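Putative pore-forming toxin (Bacteroides vulgatus ATCC 8482, PDB 3KOG) is of unknown function but is a putative pore-forming toxin. Local coordinates at residues 25-30 / 67-72; 196-201 / 206-211. All coordinates share one frame; numbering follows the deposited sequence. Where two conformers were deposited one is given.

Interaction 1: 25-30 / 67-72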
loop_
_atom_site.group_PDB
_atom_site.type_symbol
_atom_site.label_atom_id
_atom_site.label_comp_id
_atom_site.label_asym_id
_atom_site.label_seq_id
_atom_site.Cartn_x
_atom_site.Cartn_y
_atom_site.Cartn_z
ATOM N N VAL A 25 -11.319 -8.982 1.812
ATOM C CA VAL A 25 -11.671 -10.343 1.334
ATOM C C VAL A 25 -13.054 -10.271 0.679
ATOM O O VAL A 25 -14.052 -9.858 1.336
ATOM C CB VAL A 25 -11.696 -11.405 2.466
ATOM C CG1 VAL A 25 -11.959 -12.830 1.894
ATOM C CG2 VAL A 25 -10.367 -11.366 3.278
ATOM N N ILE A 26 -13.112 -10.695 -0.582
ATOM C CA ILE A 26 -14.342 -10.652 -1.369
ATOM C C ILE A 26 -14.830 -12.052 -1.694
ATOM O O ILE A 26 -14.103 -12.879 -2.264
ATOM C CB ILE A 26 -14.163 -9.876 -2.701
ATOM C CG1 ILE A 26 -13.684 -8.463 -2.446
ATOM C CG2 ILE A 26 -15.471 -9.907 -3.590
ATOM C CD1 ILE A 26 -14.585 -7.577 -1.522
ATOM N N ASP A 27 -16.080 -12.310 -1.350
ATOM C CA ASP A 27 -16.700 -13.524 -1.723
ATOM C C ASP A 27 -17.270 -13.319 -3.139
ATOM O O ASP A 27 -18.230 -12.594 -3.309
ATOM C CB ASP A 27 -17.812 -13.828 -0.738
ATOM C CG ASP A 27 -18.603 -15.042 -1.102
ATOM O OD1 ASP A 27 -18.319 -15.757 -2.085
ATOM O OD2 ASP A 27 -19.544 -15.298 -0.352
ATOM N N ALA A 28 -16.668 -13.970 -4.099
ATOM C CA ALA A 28 -16.956 -13.768 -5.530
ATOM C C ALA A 28 -18.314 -14.298 -5.893
ATOM O O ALA A 28 -18.891 -13.920 -6.940
ATOM C CB ALA A 28 -15.867 -14.470 -6.383
ATOM N N THR A 29 -18.832 -15.202 -5.076
ATOM C CA THR A 29 -20.071 -15.818 -5.441
ATOM C C THR A 29 -21.198 -14.824 -5.295
ATOM O O THR A 29 -22.200 -14.877 -6.022
ATOM C CB THR A 29 -20.284 -17.162 -4.714
ATOM O OG1 THR A 29 -20.305 -16.952 -3.327
ATOM C CG2 THR A 29 -19.095 -18.134 -5.093
ATOM N N THR A 30 -21.011 -13.854 -4.433
ATOM C CA THR A 30 -22.012 -12.868 -4.245
ATOM C C THR A 30 -21.571 -11.416 -4.443
ATOM O O THR A 30 -22.405 -10.520 -4.538
ATOM C CB THR A 30 -22.609 -13.116 -2.874
ATOM O OG1 THR A 30 -23.757 -12.298 -2.702
ATOM C CG2 THR A 30 -21.603 -12.880 -1.800
ATOM N N LYS A 67 -16.415 -19.991 4.540
ATOM C CA LYS A 67 -17.376 -20.986 4.060
ATOM C C LYS A 67 -16.726 -22.045 3.189
ATOM O O LYS A 67 -17.253 -22.413 2.125
ATOM C CB LYS A 67 -18.529 -20.281 3.348
ATOM C CG LYS A 67 -19.342 -19.497 4.348
ATOM C CD LYS A 67 -20.567 -18.872 3.766
ATOM C CE LYS A 67 -21.439 -18.393 4.889
ATOM N NZ LYS A 67 -22.600 -17.687 4.389
ATOM N N GLY A 68 -15.572 -22.540 3.636
ATOM C CA GLY A 68 -14.897 -23.600 2.869
ATOM C C GLY A 68 -14.153 -23.135 1.612
ATOM O O GLY A 68 -13.532 -23.951 0.954
HETATM N N MSE A 69 -14.231 -21.847 1.261
HETATM C CA MSE A 69 -13.476 -21.300 0.157
HETATM C C MSE A 69 -12.145 -20.748 0.716
HETATM O O MSE A 69 -12.123 -20.207 1.814
HETATM C CB MSE A 69 -14.267 -20.188 -0.528
HETATM C CG MSE A 69 -15.495 -20.664 -1.431
HETATM SE SE MSE A 69 -16.462 -19.139 -1.951
HETATM C CE MSE A 69 -17.250 -18.556 -0.311
ATOM N N THR A 70 -11.053 -20.947 -0.003
ATOM C CA THR A 70 -9.739 -20.384 0.331
ATOM C C THR A 70 -9.231 -19.524 -0.821
ATOM O O THR A 70 -9.539 -19.789 -2.013
ATOM C CB THR A 70 -8.718 -21.505 0.560
ATOM O OG1 THR A 70 -8.530 -22.211 -0.683
ATOM C CG2 THR A 70 -9.235 -22.476 1.642
ATOM N N GLY A 71 -8.460 -18.496 -0.494
ATOM C CA GLY A 71 -7.884 -17.655 -1.514
ATOM C C GLY A 71 -6.674 -16.951 -0.927
ATOM O O GLY A 71 -6.534 -16.889 0.285
ATOM N N SER A 72 -5.819 -16.466 -1.817
ATOM C CA SER A 72 -4.560 -15.885 -1.435
ATOM C C SER A 72 -4.174 -14.754 -2.405
ATOM O O SER A 72 -4.607 -14.722 -3.543
ATOM C CB SER A 72 -3.501 -16.986 -1.347
ATOM O OG SER A 72 -3.003 -17.340 -2.633
#

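Interaction 2: 196-201 / 206-211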
loop_
_atom_site.group_PDB
_atom_site.type_symbol
_atom_site.label_atom_id
_atom_site.label_comp_id
_atom_site.label_asym_id
_atom_site.label_seq_id
_atom_site.Cartn_x
_atom_site.Cartn_y
_atom_site.Cartn_z
ATOM N N ILE A 196 -8.026 -14.837 -14.489
ATOM C CA ILE A 196 -8.961 -15.604 -13.706
ATOM C C ILE A 196 -8.820 -17.036 -14.199
ATOM O O ILE A 196 -8.920 -17.285 -15.389
ATOM C CB ILE A 196 -10.380 -15.092 -13.858
ATOM C CG1 ILE A 196 -10.443 -13.682 -13.248
ATOM C CG2 ILE A 196 -11.361 -16.082 -13.162
ATOM C CD1 ILE A 196 -11.682 -12.920 -13.542
ATOM N N ILE A 197 -8.554 -17.955 -13.282
ATOM C CA ILE A 197 -8.205 -19.339 -13.624
ATOM C C ILE A 197 -9.104 -20.337 -12.883
ATOM O O ILE A 197 -9.452 -20.145 -11.733
ATOM C CB ILE A 197 -6.726 -19.660 -13.304
ATOM C CG1 ILE A 197 -5.814 -18.686 -14.021
ATOM C CG2 ILE A 197 -6.383 -21.141 -13.720
ATOM C CD1 ILE A 197 -4.389 -18.736 -13.524
ATOM N N GLU A 198 -9.495 -21.397 -13.575
ATOM C CA GLU A 198 -10.349 -22.429 -12.987
ATOM C C GLU A 198 -9.656 -23.166 -11.848
ATOM O O GLU A 198 -8.495 -23.517 -11.963
ATOM C CB GLU A 198 -10.722 -23.413 -14.063
ATOM C CG GLU A 198 -11.626 -22.814 -15.140
ATOM C CD GLU A 198 -11.833 -23.754 -16.292
ATOM O OE1 GLU A 198 -10.991 -24.657 -16.479
ATOM O OE2 GLU A 198 -12.819 -23.587 -17.021
ATOM N N LYS A 199 -10.353 -23.332 -10.723
ATOM C CA LYS A 199 -9.880 -24.245 -9.676
ATOM C C LYS A 199 -10.113 -25.665 -10.197
ATOM O O LYS A 199 -11.143 -25.922 -10.816
ATOM C CB LYS A 199 -10.640 -24.037 -8.364
ATOM C CG LYS A 199 -10.402 -22.667 -7.712
ATOM C CD LYS A 199 -10.673 -22.704 -6.212
ATOM C CE LYS A 199 -10.197 -21.422 -5.560
ATOM N NZ LYS A 199 -9.939 -21.527 -4.091
ATOM N N SER A 200 -9.148 -26.559 -9.990
ATOM C CA SER A 200 -9.331 -27.990 -10.331
ATOM C C SER A 200 -8.340 -28.855 -9.527
ATOM O O SER A 200 -7.308 -28.348 -9.051
ATOM C CB SER A 200 -9.157 -28.239 -11.841
ATOM O OG SER A 200 -7.787 -28.126 -12.203
ATOM N N PRO A 201 -8.643 -30.159 -9.373
ATOM C CA PRO A 201 -7.740 -30.998 -8.570
ATOM C C PRO A 201 -6.575 -31.545 -9.401
ATOM O O PRO A 201 -6.792 -32.040 -10.516
ATOM C CB PRO A 201 -8.656 -32.122 -8.090
ATOM C CG PRO A 201 -9.702 -32.276 -9.206
ATOM C CD PRO A 201 -9.773 -30.935 -9.934
ATOM N N ASN A 206 -7.892 -24.034 -16.745
ATOM C CA ASN A 206 -7.850 -23.040 -17.804
ATOM C C ASN A 206 -7.969 -21.600 -17.289
ATOM O O ASN A 206 -8.797 -21.340 -16.429
ATOM C CB ASN A 206 -8.963 -23.272 -18.816
ATOM C CG ASN A 206 -8.809 -24.582 -19.545
ATOM O OD1 ASN A 206 -7.798 -25.267 -19.380
ATOM N ND2 ASN A 206 -9.818 -24.952 -20.344
ATOM N N PRO A 207 -7.125 -20.681 -17.814
ATOM C CA PRO A 207 -7.467 -19.259 -17.712
ATOM C C PRO A 207 -8.744 -19.005 -18.510
ATOM O O PRO A 207 -8.862 -19.478 -19.627
ATOM C CB PRO A 207 -6.263 -18.533 -18.319
ATOM C CG PRO A 207 -5.460 -19.589 -19.076
ATOM C CD PRO A 207 -5.907 -20.941 -18.617
ATOM N N VAL A 208 -9.711 -18.339 -17.890
ATOM C CA VAL A 208 -10.996 -18.037 -18.499
ATOM C C VAL A 208 -11.210 -16.535 -18.736
ATOM O O VAL A 208 -12.225 -16.159 -19.308
ATOM C CB VAL A 208 -12.207 -18.575 -17.665
ATOM C CG1 VAL A 208 -12.146 -20.037 -17.554
ATOM C CG2 VAL A 208 -12.284 -17.939 -16.261
ATOM N N ALA A 209 -10.287 -15.688 -18.281
ATOM C CA ALA A 209 -10.362 -14.250 -18.542
ATOM C C ALA A 209 -9.061 -13.538 -18.099
ATOM O O ALA A 209 -8.325 -14.039 -17.240
ATOM C CB ALA A 209 -11.559 -13.667 -17.774
ATOM N N SER A 210 -8.816 -12.356 -18.679
ATOM C CA SER A 210 -7.672 -11.512 -18.300
ATOM C C SER A 210 -8.148 -10.072 -18.157
ATOM O O SER A 210 -8.959 -9.605 -18.939
ATOM C CB SER A 210 -6.585 -11.573 -19.371
ATOM O OG SER A 210 -5.533 -10.726 -19.001
ATOM N N PHE A 211 -7.654 -9.382 -17.159
ATOM C CA PHE A 211 -8.013 -7.973 -16.966
ATOM C C PHE A 211 -6.838 -7.230 -16.362
ATOM O O PHE A 211 -5.922 -7.856 -15.749
ATOM C CB PHE A 211 -9.285 -7.833 -16.135
ATOM C CG PHE A 211 -9.166 -8.356 -14.708
ATOM C CD1 PHE A 211 -9.283 -9.699 -14.448
ATOM C CD2 PHE A 211 -8.975 -7.488 -13.671
ATOM C CE1 PHE A 211 -9.187 -10.201 -13.152
ATOM C CE2 PHE A 211 -8.893 -7.955 -12.370
ATOM C CZ PHE A 211 -9.004 -9.324 -12.122
#

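Interaction 1: 25-30 / 67-72
The selenomethionine M69 lays its terminal methyl against the carboxylate of D27, with CE 3.5 Å from OD1 and 3.8 Å from CG. It is a van der Waals contact between a thioether end and a carboxylate, and the two side chains cross at roughly a right angle. M69 leaves its backbone toward strand 18-27 and then bends at its last torsion (chi3 -69°), which turns CE onto the acid while SE lies beside the methyl CG2 of T29 at 4.2 Å. That second touch is loose and apolar, on the exposed margin of the contact.

The hydrogen bonds stay within 25-30. D27 OD1 accepts twice from T29, both donors approaching from the same face. OG1 of T29 lies 2.6 Å from D27 OD1, on the syn side but 29° out of the carboxylate plane; the amide N of T29, at 3.1 Å, stands still farther out. The bond from that N-H makes an Asx turn where the strand ends, and A28, within the turn, packs on I155 of helix 150-158.

No hydrogen bond joins the two segments, which belong to different sheets: the contact sets edge strand 69-77 against the end of strand 18-27, within the DUF3869 family region (transthyretin clan). The methyl of M69 thus lies against an oxygen whose polar needs are at least partly met by T29, in the loop just after the strand.

Interaction 2: 196-201 / 206-211
I196 sends its side chain in among V208, A209 and F211. Its CB sits 4.2 Å from V208 CG2, and there the chain forks. With chi1 at -66° the CG2 branch lies anti to the backbone N, which brings it to V208 CG2 at 3.7 Å. The other branch runs past F211: CG1 lies at the ring's edge, near its plane, 3.7 Å from CE1, and CD1 goes on to touch the same CE1 and, more loosely, A209 CB. I155 and I156 of helix 150-158 also pack on this isoleucine.

The backbones form the end of an antiparallel hairpin between strands 179-198 and 207-225, with a classic beta bulge: V208 and A209 both face I196. V208 N gives a nearly straight bond to I196 O (2.8 Å), and I196 N bonds to A209 O. One step on, I197 and P207 make a non-hydrogen-bonded pair, with I197 CG1 against the proline's CB.

Toward the turn, E198 N bonds to N206 O at 2.9 Å. The extended E198 side chain lies alongside that of N206, carboxylate and amide planes only 14° apart, and its OE1 accepts from N206 N at 3.2 Å, the donor standing above the carboxylate plane.

Overall arrangement
From the N terminus, strand 18-27 leads into 25-30, and interaction 1 closes a long excursion through strands 32-33, 39-42, 48-50 and 58-66 when the chain returns at 67-72. It sets the edge strand 69-77 of the three-stranded sheet against the end of 18-27, a strand of the large mixed sheet. Interaction 2 comes much later and closes a short hairpin turn between two long strands of that mixed sheet. The two loops follow in series, neither nesting nor crossing. Their centres lie about 15 Å apart, and a probable hydrogen bond from K199 NZ to T70 O (2.7 Å) bridges them; helix 150-158 packs against residues of both.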